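Local coordinates for protein neurotoxin (Clostridium botulinum, PDB 3N7L) that probably binds gangliosides on nerve-cell membranes as the receptor-binding domain of a botulinum neurotoxin, through which the toxin attaches to neurons, at residues 13-18 with 35-39; 261-266 with 332-336; 150-155 with 166-172; 89-95 with 182-188; 234-238 with 418-422. All blocks are in the same frame, centred on the assembly; numbering follows the deposited sequence.

Interactions 1, 3 and 4 lie in the N-terminal, concanavalin-like half of the receptor-binding domain, and interactions 2 and 5 in the C-terminal trefoil half. Interactions 1 and 3 reach the same antiparallel sheet with centres about 36 Å apart; interaction 4 belongs to the second sheet, its centre about 22 Å from that of interaction 1. Interactions 2 and 5 share a sheet of the trefoil half, centres about 23 Å apart. Along the chain, interaction 3 is nested in the loop closed by interaction 4, and interaction 2 in that closed by interaction 5. Interactions 2 and 3 are farthest apart, centres about 58 Å, whereas interaction 5, nearest the chain's centre, lies where residues of the N-terminal half also touch.

Interaction 1 of 5, residues 13-18 with 35-39; sequences NKKNTL and QLNPI
Leu36 reaches across to the turn at 13-18 and supplies the largest single share of the covered surface. Its CG lies opposite its own carbonyl carbon and beside the backbone N (chi1 -58°), which aims the forked end at the turn, one methyl to each partner. CD2 goes to Leu18, where it meets CG at 3.6 Å and has both of that residue's methyl carbons only slightly farther off. CD1 is directed at the backbone of the turn and approaches Asn16 O to 3.4 Å. The stem of the same side chain is flanked as well: Asn16 OD1 stands 3.8 Å from Leu36 CB, because a chi1 of -167° swings the end of Asn16 toward the leucine, which it crosses obliquely, from a CB that does not itself face it. Residues 13-18 form the tight reversal between strands 7-14 and 17-20, an antiparallel hairpin closed by Lys14 N to Thr17 O at 2.8 Å and a weaker return bond from Thr17 N to Lys14 O. This hairpin belongs to one sheet of the concanavalin-like, jelly-roll half of the toxin fragment, and strand 35-36 joins that sheet through strand 44-47. Phe44, on that strand, touches both Leu18 and Leu36, extending the apolar patch beneath the turn. Leu18 is buried there, whereas Asn16 sits out at the exposed margin.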
# COMPACT_ATOMS: atom_id res chain seq x y z
N ASN A 13 -3.35 6.47 18.56
CA ASN A 13 -2.26 7.32 19.02
C ASN A 13 -2.82 8.73 19.11
O ASN A 13 -3.13 9.35 18.10
CB ASN A 13 -1.12 7.26 18.00
CG ASN A 13 -0.07 8.33 18.23
OD1 ASN A 13 0.82 8.51 17.40
ND2 ASN A 13 -0.15 9.04 19.35
N LYS A 14 -2.95 9.24 20.33
CA LYS A 14 -3.45 10.59 20.57
C LYS A 14 -2.49 11.36 21.47
O LYS A 14 -2.10 10.87 22.53
CB LYS A 14 -4.84 10.53 21.23
CG LYS A 14 -6.00 10.86 20.29
CD LYS A 14 -6.17 9.81 19.21
CE LYS A 14 -7.17 10.26 18.15
NZ LYS A 14 -8.51 10.56 18.74
N LYS A 15 -2.11 12.56 21.03
CA LYS A 15 -1.19 13.40 21.80
C LYS A 15 0.13 12.67 22.00
O LYS A 15 0.75 12.77 23.05
CB LYS A 15 -1.78 13.74 23.17
CG LYS A 15 -3.18 14.33 23.17
CD LYS A 15 -3.66 14.53 24.61
CE LYS A 15 -5.07 15.10 24.67
NZ LYS A 15 -5.51 15.34 26.08
N ASN A 16 0.55 11.92 20.98
CA ASN A 16 1.79 11.16 21.05
C ASN A 16 1.72 10.12 22.17
O ASN A 16 2.71 9.82 22.84
CB ASN A 16 2.99 12.09 21.28
CG ASN A 16 4.32 11.40 21.05
OD1 ASN A 16 4.58 10.87 19.96
ND2 ASN A 16 5.18 11.41 22.06
N THR A 17 0.52 9.56 22.37
CA THR A 17 0.30 8.55 23.39
C THR A 17 -0.64 7.46 22.89
O THR A 17 -1.72 7.75 22.37
CB THR A 17 -0.33 9.16 24.67
OG1 THR A 17 0.53 10.18 25.20
CG2 THR A 17 -0.54 8.08 25.72
N LEU A 18 -0.23 6.19 23.02
CA LEU A 18 -1.08 5.08 22.60
C LEU A 18 -2.13 4.85 23.68
O LEU A 18 -1.79 4.68 24.85
CB LEU A 18 -0.25 3.80 22.40
CG LEU A 18 0.60 3.72 21.13
CD1 LEU A 18 1.32 2.38 21.09
CD2 LEU A 18 -0.28 3.89 19.91
N GLN A 35 8.11 3.20 18.23
CA GLN A 35 8.11 4.56 17.72
C GLN A 35 6.74 5.00 17.24
O GLN A 35 6.07 4.28 16.52
CB GLN A 35 9.12 4.71 16.59
CG GLN A 35 10.51 4.21 16.96
CD GLN A 35 11.48 4.29 15.81
OE1 GLN A 35 12.51 3.61 15.80
NE2 GLN A 35 11.16 5.12 14.82
N LEU A 36 6.34 6.20 17.66
CA LEU A 36 5.06 6.76 17.27
C LEU A 36 5.24 7.82 16.20
O LEU A 36 6.09 8.71 16.32
CB LEU A 36 4.36 7.38 18.49
CG LEU A 36 4.08 6.47 19.69
CD1 LEU A 36 3.28 7.25 20.72
CD2 LEU A 36 3.32 5.24 19.26
N ASN A 37 4.44 7.73 15.14
CA ASN A 37 4.50 8.68 14.05
C ASN A 37 3.70 9.92 14.46
O ASN A 37 2.51 9.82 14.77
CB ASN A 37 3.91 8.05 12.78
CG ASN A 37 4.07 8.92 11.55
OD1 ASN A 37 3.70 8.52 10.44
ND2 ASN A 37 4.61 10.12 11.74
N PRO A 38 4.35 11.10 14.48
CA PRO A 38 3.71 12.37 14.86
C PRO A 38 2.72 12.91 13.84
O PRO A 38 1.96 13.83 14.14
CB PRO A 38 4.91 13.30 15.06
CG PRO A 38 5.85 12.82 14.02
CD PRO A 38 5.78 11.31 14.17
N ILE A 39 2.72 12.35 12.64
CA ILE A 39 1.78 12.79 11.61
C ILE A 39 1.00 11.61 11.06
O ILE A 39 1.41 10.46 11.22
CB ILE A 39 2.49 13.51 10.43
CG1 ILE A 39 3.38 12.53 9.66
CG2 ILE A 39 3.31 14.69 10.94
CD1 ILE A 39 3.96 13.12 8.40

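Interaction 2 of 5, residues 261-266 with 332-336; sequences KKGNGI and LGALD
Gly265 and Gly333 meet in a single backbone bridge, with their CA atoms 4.1 Å apart. Beside the bridge, Ala334 N donates to Asn264 O at 2.8 Å, with an angle of 150° at the hydrogen. The same oxygen also takes a CA-H contact from Gly333. Residues 262-265 form a type II' beta turn, closed by reciprocal backbone bonds between Lys262 and Gly265, and Gly263 takes the positive phi at its second position. Two waters extend the junction: one donates to Asn264 OD1 and Ala334 O, the other to Ile266 O and Leu332 O. Among the side chains, Ile266 lies over the strand, its CG1 3.7 Å from Gly333 C and its CD1 3.7 Å from Ala334 CB. With CG1 turned away from its own carbonyl carbon (chi1 -73°), the branch runs along residues 333-334. Lys261 CE also reaches Ala334 CB, at 4.0 Å, and a final bend in the lysine chain brings NZ to Gly263 O at 2.9 Å, tying the lysine to its own turn. Asn264 and Leu335 cross nearly at right angles at the more exposed side, where Leu335 CD2 touches the amide. Leu316 and Pro399, on the strands flanking 329-335, also touch Ile266. The contact thus sets the two-residue turn of a beta hairpin, strands 257-262 and 265-270, against strand 329-335 in the beta-trefoil half of the receptor-binding domain.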
# COMPACT_ATOMS: atom_id res chain seq x y z
N LYS A 261 16.84 6.50 -20.74
CA LYS A 261 16.72 7.55 -21.74
C LYS A 261 17.62 7.27 -22.94
O LYS A 261 18.72 6.74 -22.80
CB LYS A 261 17.09 8.89 -21.10
CG LYS A 261 17.19 10.09 -22.04
CD LYS A 261 17.58 11.34 -21.24
CE LYS A 261 17.69 12.61 -22.09
NZ LYS A 261 18.86 12.60 -23.03
N LYS A 262 17.13 7.62 -24.13
CA LYS A 262 17.88 7.48 -25.36
C LYS A 262 17.48 8.66 -26.22
O LYS A 262 16.33 8.76 -26.64
CB LYS A 262 17.57 6.17 -26.08
CG LYS A 262 18.44 5.98 -27.31
CD LYS A 262 18.45 4.55 -27.80
CE LYS A 262 19.44 4.39 -28.95
NZ LYS A 262 19.49 2.98 -29.41
N GLY A 263 18.42 9.56 -26.48
CA GLY A 263 18.07 10.73 -27.26
C GLY A 263 17.07 11.52 -26.43
O GLY A 263 17.23 11.65 -25.21
N ASN A 264 16.03 12.04 -27.07
CA ASN A 264 15.01 12.81 -26.36
C ASN A 264 14.00 11.92 -25.67
O ASN A 264 13.23 12.38 -24.82
CB ASN A 264 14.24 13.70 -27.33
CG ASN A 264 15.09 14.78 -27.94
OD1 ASN A 264 15.69 15.58 -27.23
ND2 ASN A 264 15.15 14.82 -29.27
N GLY A 265 14.00 10.64 -26.02
CA GLY A 265 13.01 9.74 -25.46
C GLY A 265 13.27 9.01 -24.16
O GLY A 265 14.41 8.70 -23.79
N ILE A 266 12.18 8.75 -23.45
CA ILE A 266 12.21 7.97 -22.22
C ILE A 266 11.91 6.56 -22.73
O ILE A 266 10.94 6.37 -23.46
CB ILE A 266 11.06 8.34 -21.24
CG1 ILE A 266 11.32 9.70 -20.59
CG2 ILE A 266 10.91 7.25 -20.18
CD1 ILE A 266 12.57 9.74 -19.73
N LEU A 332 6.25 10.57 -24.90
CA LEU A 332 6.67 11.40 -23.80
C LEU A 332 8.18 11.18 -23.63
O LEU A 332 8.64 10.04 -23.57
CB LEU A 332 5.95 10.98 -22.52
CG LEU A 332 6.22 11.92 -21.35
CD1 LEU A 332 5.53 13.26 -21.63
CD2 LEU A 332 5.71 11.31 -20.05
N GLY A 333 8.93 12.27 -23.56
CA GLY A 333 10.38 12.16 -23.41
C GLY A 333 10.95 13.01 -22.30
O GLY A 333 10.21 13.53 -21.47
N ALA A 334 12.27 13.14 -22.27
CA ALA A 334 12.95 13.93 -21.23
C ALA A 334 13.58 15.14 -21.92
O ALA A 334 14.53 15.00 -22.68
CB ALA A 334 14.01 13.08 -20.54
N LEU A 335 13.06 16.32 -21.62
CA LEU A 335 13.54 17.54 -22.26
C LEU A 335 14.07 18.61 -21.31
O LEU A 335 13.51 18.82 -20.24
CB LEU A 335 12.41 18.14 -23.09
CG LEU A 335 11.63 17.14 -23.96
CD1 LEU A 335 10.34 17.78 -24.46
CD2 LEU A 335 12.51 16.68 -25.10
N ASP A 336 15.14 19.27 -21.72
CA ASP A 336 15.71 20.36 -20.92
C ASP A 336 14.98 21.58 -21.47
O ASP A 336 15.43 22.22 -22.42
CB ASP A 336 17.23 20.46 -21.16
CG ASP A 336 17.92 21.38 -20.16
OD1 ASP A 336 19.14 21.23 -19.96
OD2 ASP A 336 17.24 22.25 -19.58
O HOH W 1 16.45 15.76 -24.41
O HOH W 2 9.72 8.21 -25.32

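Interaction 3 of 5, residues 150-155 with 166-172; sequences NMMGNM and TIKVKEL
Val169 N to Gly153 O, at 2.8 Å, is one of three firm backbone bonds joining 150-155 to 166-172. The others form the reciprocal pair between Met155 and Ile167: Met155 N to Ile167 O at 2.7 Å, and Ile167 N to Met155 O. A longer, weak bond of 3.4 Å runs from Lys168 NZ to Met152 O. These bonds belong to the beta hairpin of strands 154-159 and 162-168, at the edge of a sheet in the concanavalin-like half; Asn154 and Lys168 form its non-hydrogen-bonded pair. A type I turn leads in at 150-153, where Asn150 OD1 accepts from Met152 N in an Asx turn.

Apolar contacts cluster on the face bearing Met155 and Ile167, whose side chains run side by side. The bend at the end of Met155 (chi3 -40°) lays CE against Ile167 CD1 at 3.7 Å. Val169 CG2 fits between Met155 CB and Asn150 O, 3.4 Å from the latter. Met151, folded back at chi2 and chi3, brings CE across Leu172 CD1 at 4.1 Å. Phe114 and Leu116 of strand 111-117 touch Met155, and Leu116 also touches Met151 and Leu172.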
# COMPACT_ATOMS: atom_id res chain seq x y z
N ASN A 150 -17.97 -15.50 14.13
CA ASN A 150 -19.23 -15.84 14.77
C ASN A 150 -18.96 -17.24 15.31
O ASN A 150 -18.84 -18.19 14.53
CB ASN A 150 -20.37 -15.90 13.75
CG ASN A 150 -21.70 -16.25 14.40
OD1 ASN A 150 -21.76 -16.96 15.40
ND2 ASN A 150 -22.79 -15.75 13.81
N MET A 151 -18.83 -17.37 16.62
CA MET A 151 -18.54 -18.65 17.24
C MET A 151 -19.57 -19.74 16.93
O MET A 151 -19.31 -20.92 17.15
CB MET A 151 -18.36 -18.49 18.75
CG MET A 151 -17.14 -17.66 19.14
SD MET A 151 -15.57 -18.30 18.46
CE MET A 151 -15.25 -19.66 19.57
N MET A 152 -20.73 -19.34 16.44
CA MET A 152 -21.75 -20.32 16.07
C MET A 152 -21.98 -20.25 14.56
O MET A 152 -22.95 -20.81 14.03
CB MET A 152 -23.06 -20.07 16.83
CG MET A 152 -23.18 -18.72 17.52
SD MET A 152 -22.42 -18.65 19.16
CE MET A 152 -23.84 -18.99 20.19
N GLY A 153 -21.08 -19.57 13.87
CA GLY A 153 -21.19 -19.44 12.43
C GLY A 153 -19.85 -19.61 11.74
O GLY A 153 -19.17 -20.62 11.92
N ASN A 154 -19.46 -18.61 10.95
CA ASN A 154 -18.19 -18.67 10.23
C ASN A 154 -17.13 -17.71 10.75
O ASN A 154 -17.40 -16.77 11.49
CB ASN A 154 -18.38 -18.36 8.74
CG ASN A 154 -19.29 -19.34 8.06
OD1 ASN A 154 -19.19 -20.55 8.26
ND2 ASN A 154 -20.18 -18.82 7.22
N MET A 155 -15.91 -17.98 10.31
CA MET A 155 -14.72 -17.20 10.62
C MET A 155 -14.38 -16.69 9.21
O MET A 155 -14.31 -17.49 8.28
CB MET A 155 -13.61 -18.13 11.11
CG MET A 155 -12.61 -17.52 12.07
SD MET A 155 -11.20 -18.62 12.38
CE MET A 155 -11.96 -20.22 12.49
N THR A 166 -13.09 -17.99 4.17
CA THR A 166 -14.18 -18.16 5.12
C THR A 166 -14.33 -19.63 5.47
O THR A 166 -14.24 -20.48 4.59
CB THR A 166 -15.51 -17.63 4.54
OG1 THR A 166 -16.61 -18.16 5.31
CG2 THR A 166 -15.66 -18.05 3.09
N ILE A 167 -14.55 -19.92 6.74
CA ILE A 167 -14.74 -21.29 7.18
C ILE A 167 -15.67 -21.36 8.39
O ILE A 167 -15.71 -20.45 9.22
CB ILE A 167 -13.41 -21.99 7.56
CG1 ILE A 167 -12.88 -21.44 8.88
CG2 ILE A 167 -12.37 -21.79 6.46
CD1 ILE A 167 -11.65 -22.17 9.39
N LYS A 168 -16.41 -22.46 8.47
CA LYS A 168 -17.34 -22.72 9.56
C LYS A 168 -16.54 -22.99 10.83
O LYS A 168 -15.61 -23.82 10.84
CB LYS A 168 -18.20 -23.93 9.18
CG LYS A 168 -19.06 -24.53 10.29
CD LYS A 168 -20.22 -23.63 10.70
CE LYS A 168 -21.15 -24.37 11.67
NZ LYS A 168 -22.29 -23.54 12.18
N VAL A 169 -16.87 -22.28 11.90
CA VAL A 169 -16.17 -22.47 13.17
C VAL A 169 -16.55 -23.83 13.74
O VAL A 169 -17.73 -24.18 13.82
CB VAL A 169 -16.56 -21.36 14.19
CG1 VAL A 169 -15.89 -21.63 15.53
CG2 VAL A 169 -16.13 -20.00 13.65
N LYS A 170 -15.54 -24.62 14.12
CA LYS A 170 -15.80 -25.95 14.66
C LYS A 170 -16.05 -25.86 16.17
O LYS A 170 -15.94 -24.79 16.77
CB LYS A 170 -14.61 -26.89 14.38
CG LYS A 170 -13.34 -26.56 15.16
CD LYS A 170 -12.25 -27.61 14.94
CE LYS A 170 -11.05 -27.39 15.86
NZ LYS A 170 -9.99 -28.43 15.71
N GLU A 171 -16.41 -26.99 16.77
CA GLU A 171 -16.67 -27.02 18.20
C GLU A 171 -15.34 -26.79 18.92
O GLU A 171 -14.40 -27.58 18.78
CB GLU A 171 -17.27 -28.37 18.61
CG GLU A 171 -17.57 -28.49 20.09
CD GLU A 171 -18.74 -27.62 20.53
OE1 GLU A 171 -18.87 -27.37 21.74
OE2 GLU A 171 -19.54 -27.20 19.66
N LEU A 172 -15.26 -25.71 19.69
CA LEU A 172 -14.04 -25.37 20.42
C LEU A 172 -14.32 -25.23 21.92
O LEU A 172 -13.72 -24.39 22.58
CB LEU A 172 -13.46 -24.06 19.89
CG LEU A 172 -13.08 -23.98 18.41
CD1 LEU A 172 -12.73 -22.55 18.04
CD2 LEU A 172 -11.91 -24.91 18.12

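Interaction 4 of 5, residues 89-95 with 182-188; sequences PGYTIID and TFQMNKI
A classic beta bulge interrupts the antiparallel pairing of 89-95 with 182-188: the register shifts by one between Thr92 and Ile94, and both Ile93 and Ile94 face Ile105 on the neighbouring strand 102-108. At the bulge Thr92 O and Gln184 O come within 2.8 Å as two acceptors, while Gln184 N instead bonds Ile93 O at 3.0 Å. Regular pairing holds on both flanks, through the reciprocal bonds of Thr92 with Asn186 and of Asp95 with Thr182.

Side chains on the face bearing Tyr91 and Ile94 add two CH-pi contacts. Lys187 bends at chi2 (67°) and carries its CD over one face of the Tyr91 ring, 4.3 Å from the centroid, toward the rim. Farther along, CE presses on Pro89 CB at a tight 3.4 Å, and NZ turns to its neighbour Ile188 O and to Thr191 OG1. Beside Tyr91, the Ile188 side chain crosses Thr92 at about a right angle, CD1 3.7 Å from Thr92 OG1. Ile94 and Phe183 lie side by side, with CG2 over a face of the phenyl ring at 4.2 Å from its centroid; Phe208 meets that ring edge-to-face. Ile93 CG2 touches Met185 CE, and Met203 lies against both residues.

Backbone bonds thus hold the pairing through the bulge and beside it; Ile93, Ile94, Phe183 and Met185 pack inside the concanavalin-like sandwich, with Lys187 on Tyr91 at the partly exposed end.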
# COMPACT_ATOMS: atom_id res chain seq x y z
N PRO A 89 10.35 -16.39 7.76
CA PRO A 89 10.05 -17.42 8.76
C PRO A 89 8.79 -17.02 9.54
O PRO A 89 8.19 -15.98 9.26
CB PRO A 89 11.31 -17.43 9.63
CG PRO A 89 11.78 -16.00 9.55
CD PRO A 89 11.60 -15.68 8.08
N GLY A 90 8.40 -17.85 10.50
CA GLY A 90 7.21 -17.56 11.29
C GLY A 90 7.38 -16.55 12.41
O GLY A 90 8.39 -16.52 13.10
N TYR A 91 6.36 -15.71 12.58
CA TYR A 91 6.34 -14.68 13.61
C TYR A 91 4.93 -14.49 14.15
O TYR A 91 3.96 -14.53 13.39
CB TYR A 91 6.78 -13.32 13.06
CG TYR A 91 8.25 -13.15 12.78
CD1 TYR A 91 9.12 -12.67 13.76
CD2 TYR A 91 8.76 -13.44 11.52
CE1 TYR A 91 10.46 -12.47 13.48
CE2 TYR A 91 10.10 -13.24 11.23
CZ TYR A 91 10.94 -12.76 12.21
OH TYR A 91 12.27 -12.56 11.92
N THR A 92 4.82 -14.29 15.45
CA THR A 92 3.52 -14.00 16.04
C THR A 92 3.66 -12.49 16.18
O THR A 92 4.71 -12.01 16.61
CB THR A 92 3.36 -14.65 17.44
OG1 THR A 92 3.38 -16.07 17.30
CG2 THR A 92 2.04 -14.22 18.07
N ILE A 93 2.63 -11.74 15.78
CA ILE A 93 2.70 -10.28 15.84
C ILE A 93 1.66 -9.62 16.75
O ILE A 93 1.93 -8.58 17.35
CB ILE A 93 2.58 -9.67 14.43
CG1 ILE A 93 1.37 -10.26 13.70
CG2 ILE A 93 3.85 -9.99 13.63
CD1 ILE A 93 1.09 -9.61 12.35
N ILE A 94 0.49 -10.22 16.84
CA ILE A 94 -0.59 -9.72 17.69
C ILE A 94 -1.11 -10.97 18.37
O ILE A 94 -1.75 -11.81 17.73
CB ILE A 94 -1.71 -9.06 16.85
CG1 ILE A 94 -1.13 -7.98 15.94
CG2 ILE A 94 -2.75 -8.42 17.79
CD1 ILE A 94 -2.15 -7.37 14.99
N ASP A 95 -0.82 -11.10 19.66
CA ASP A 95 -1.22 -12.29 20.40
C ASP A 95 -2.16 -12.04 21.56
O ASP A 95 -1.98 -11.11 22.34
CB ASP A 95 0.03 -13.00 20.93
CG ASP A 95 -0.29 -14.35 21.54
OD1 ASP A 95 -0.55 -15.29 20.76
OD2 ASP A 95 -0.29 -14.46 22.78
N THR A 182 -1.13 -8.54 23.08
CA THR A 182 0.26 -8.11 23.01
C THR A 182 0.76 -7.96 21.58
O THR A 182 0.79 -8.93 20.81
CB THR A 182 1.17 -9.12 23.73
OG1 THR A 182 0.78 -9.22 25.11
CG2 THR A 182 2.62 -8.68 23.66
N PHE A 183 1.14 -6.73 21.23
CA PHE A 183 1.68 -6.42 19.91
C PHE A 183 3.20 -6.51 20.03
O PHE A 183 3.83 -5.70 20.71
CB PHE A 183 1.29 -4.99 19.49
CG PHE A 183 -0.18 -4.81 19.21
CD1 PHE A 183 -0.65 -4.75 17.90
CD2 PHE A 183 -1.09 -4.69 20.26
CE1 PHE A 183 -2.00 -4.55 17.63
CE2 PHE A 183 -2.45 -4.50 20.00
CZ PHE A 183 -2.90 -4.43 18.69
N GLN A 184 3.80 -7.50 19.37
CA GLN A 184 5.24 -7.69 19.43
C GLN A 184 5.65 -8.74 18.42
O GLN A 184 4.99 -9.76 18.27
CB GLN A 184 5.65 -8.13 20.85
CG GLN A 184 7.14 -8.42 21.01
CD GLN A 184 7.51 -8.76 22.45
OE1 GLN A 184 6.99 -9.71 23.04
NE2 GLN A 184 8.43 -7.98 23.03
N MET A 185 6.73 -8.47 17.70
CA MET A 185 7.22 -9.40 16.70
C MET A 185 8.10 -10.47 17.33
O MET A 185 9.29 -10.23 17.61
CB MET A 185 7.97 -8.65 15.61
CG MET A 185 7.14 -7.51 15.04
SD MET A 185 7.87 -6.82 13.58
CE MET A 185 7.30 -8.00 12.35
N ASN A 186 7.51 -11.64 17.56
CA ASN A 186 8.22 -12.75 18.18
C ASN A 186 8.40 -13.93 17.23
O ASN A 186 7.43 -14.49 16.72
CB ASN A 186 7.50 -13.21 19.44
CG ASN A 186 7.36 -12.11 20.46
OD1 ASN A 186 8.30 -11.35 20.69
ND2 ASN A 186 6.20 -12.03 21.10
N LYS A 187 9.65 -14.29 17.02
CA LYS A 187 10.01 -15.40 16.14
C LYS A 187 9.47 -16.74 16.67
O LYS A 187 9.50 -16.99 17.88
CB LYS A 187 11.53 -15.47 16.01
CG LYS A 187 12.06 -16.63 15.17
CD LYS A 187 11.69 -16.49 13.70
CE LYS A 187 12.44 -17.52 12.85
NZ LYS A 187 12.16 -18.94 13.22
N ILE A 188 8.97 -17.57 15.77
CA ILE A 188 8.45 -18.89 16.13
C ILE A 188 9.54 -19.87 15.70
O ILE A 188 9.84 -19.97 14.51
CB ILE A 188 7.18 -19.23 15.35
CG1 ILE A 188 6.09 -18.20 15.64
CG2 ILE A 188 6.70 -20.63 15.71
CD1 ILE A 188 4.90 -18.31 14.72

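Interaction 5 of 5, residues 234-238 with 418-422; sequences KDYWG and VFVPA
Tyr236 carries the largest share of the buried surface, and its backbone ties the loop to the strand: Tyr236 N donates to Phe419 O at 2.7 Å, a straight bond at the hydrogen (166°) although the donor stands 37° out of the carbonyl plane. With CG opposite the backbone N (chi1 -166°), the side chain runs alongside Val420, whose CG2 meets Tyr236 CB at 3.7 Å and also touches the ring obliquely. Lys141 makes a cation-pi contact with the Tyr236 ring, and Trp142 shares a backbone hydrogen bond with Trp237, so this loop also touches the N-terminal half.

Pro421 is the next element. Its CG meets Trp237 CD1 at 3.7 Å, obliquely to the indole, while its CD lies 3.7 Å from Asp235 OD1. Residues 235-238 form a type I beta turn, placed in the loop that leads from helix 217-226 into strand 246-251, the first strand of the beta-trefoil half. Strand 417-421, close to the C-terminus, pairs with that strand, so the turn packs where the beginning and end of the trefoil come together. Asp235 OD2 accepts a hydrogen bond from Asn239 N, and a weak one from Trp237 N within the turn.

Val420 comes third, its other methyl, CG1, lying 4.1 Å from Trp237 CZ2. Trp237 NE1 donates to a water in the plane of the indole, which in turn donates to Pro421 O, 2.8 Å from that oxygen. Tyr236 CD2 lies over one face of the indole, toward its rim. A second water donates to Lys234 O and accepts from Phe419 N, 3.0 Å from that nitrogen.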
# COMPACT_ATOMS: atom_id res chain seq x y z
N LYS A 234 -1.34 8.01 -3.23
CA LYS A 234 -0.39 7.27 -2.41
C LYS A 234 0.77 6.71 -3.24
O LYS A 234 0.63 6.48 -4.45
CB LYS A 234 -1.09 6.11 -1.70
CG LYS A 234 -2.34 6.47 -0.89
CD LYS A 234 -2.06 7.51 0.17
CE LYS A 234 -3.21 7.61 1.16
NZ LYS A 234 -4.52 7.80 0.48
N ASP A 235 1.91 6.50 -2.59
CA ASP A 235 3.05 5.91 -3.27
C ASP A 235 2.79 4.39 -3.27
O ASP A 235 1.77 3.94 -2.75
CB ASP A 235 4.38 6.29 -2.58
CG ASP A 235 4.57 5.64 -1.21
OD1 ASP A 235 5.50 6.09 -0.51
OD2 ASP A 235 3.84 4.70 -0.84
N TYR A 236 3.70 3.62 -3.86
CA TYR A 236 3.50 2.17 -3.97
C TYR A 236 3.27 1.41 -2.67
O TYR A 236 2.58 0.39 -2.65
CB TYR A 236 4.69 1.56 -4.73
CG TYR A 236 4.47 0.13 -5.21
CD1 TYR A 236 3.43 -0.18 -6.08
CD2 TYR A 236 5.34 -0.89 -4.83
CE1 TYR A 236 3.26 -1.47 -6.58
CE2 TYR A 236 5.18 -2.19 -5.32
CZ TYR A 236 4.14 -2.47 -6.20
OH TYR A 236 3.99 -3.74 -6.70
N TRP A 237 3.84 1.89 -1.57
CA TRP A 237 3.69 1.21 -0.29
C TRP A 237 2.48 1.71 0.50
O TRP A 237 2.20 1.21 1.59
CB TRP A 237 4.97 1.38 0.55
CG TRP A 237 6.23 0.97 -0.18
CD1 TRP A 237 7.39 1.69 -0.28
CD2 TRP A 237 6.46 -0.25 -0.89
NE1 TRP A 237 8.33 1.00 -1.01
CE2 TRP A 237 7.78 -0.20 -1.40
CE3 TRP A 237 5.68 -1.39 -1.15
CZ2 TRP A 237 8.34 -1.24 -2.15
CZ3 TRP A 237 6.24 -2.43 -1.90
CH2 TRP A 237 7.56 -2.34 -2.39
N GLY A 238 1.77 2.69 -0.04
CA GLY A 238 0.60 3.20 0.65
C GLY A 238 0.80 4.47 1.46
O GLY A 238 -0.14 4.92 2.12
N VAL A 418 2.54 3.90 -10.86
CA VAL A 418 2.93 3.78 -9.47
C VAL A 418 4.23 4.51 -9.19
O VAL A 418 5.03 4.72 -10.10
CB VAL A 418 3.09 2.30 -9.10
CG1 VAL A 418 3.79 2.18 -7.79
CG2 VAL A 418 1.72 1.63 -9.04
N PHE A 419 4.43 4.89 -7.93
CA PHE A 419 5.64 5.59 -7.51
C PHE A 419 6.28 4.93 -6.28
O PHE A 419 5.71 4.91 -5.20
CB PHE A 419 5.34 7.06 -7.20
CG PHE A 419 4.76 7.81 -8.36
CD1 PHE A 419 3.39 7.90 -8.52
CD2 PHE A 419 5.60 8.38 -9.32
CE1 PHE A 419 2.84 8.55 -9.63
CE2 PHE A 419 5.07 9.03 -10.43
CZ PHE A 419 3.68 9.11 -10.59
N VAL A 420 7.48 4.38 -6.48
CA VAL A 420 8.20 3.73 -5.40
C VAL A 420 9.25 4.70 -4.87
O VAL A 420 10.15 5.11 -5.61
CB VAL A 420 8.90 2.46 -5.89
CG1 VAL A 420 9.60 1.76 -4.71
CG2 VAL A 420 7.89 1.53 -6.53
N PRO A 421 9.14 5.08 -3.59
CA PRO A 421 10.12 6.01 -3.02
C PRO A 421 11.54 5.45 -3.10
O PRO A 421 11.78 4.29 -2.77
CB PRO A 421 9.63 6.19 -1.59
CG PRO A 421 8.97 4.88 -1.28
CD PRO A 421 8.23 4.56 -2.56
N ALA A 422 12.47 6.27 -3.57
CA ALA A 422 13.86 5.86 -3.68
C ALA A 422 14.48 5.78 -2.29
O ALA A 422 15.32 4.93 -2.01
CB ALA A 422 14.63 6.85 -4.54
O HOH W 3 1.87 4.78 -6.38
O HOH W 4 11.00 1.99 -1.39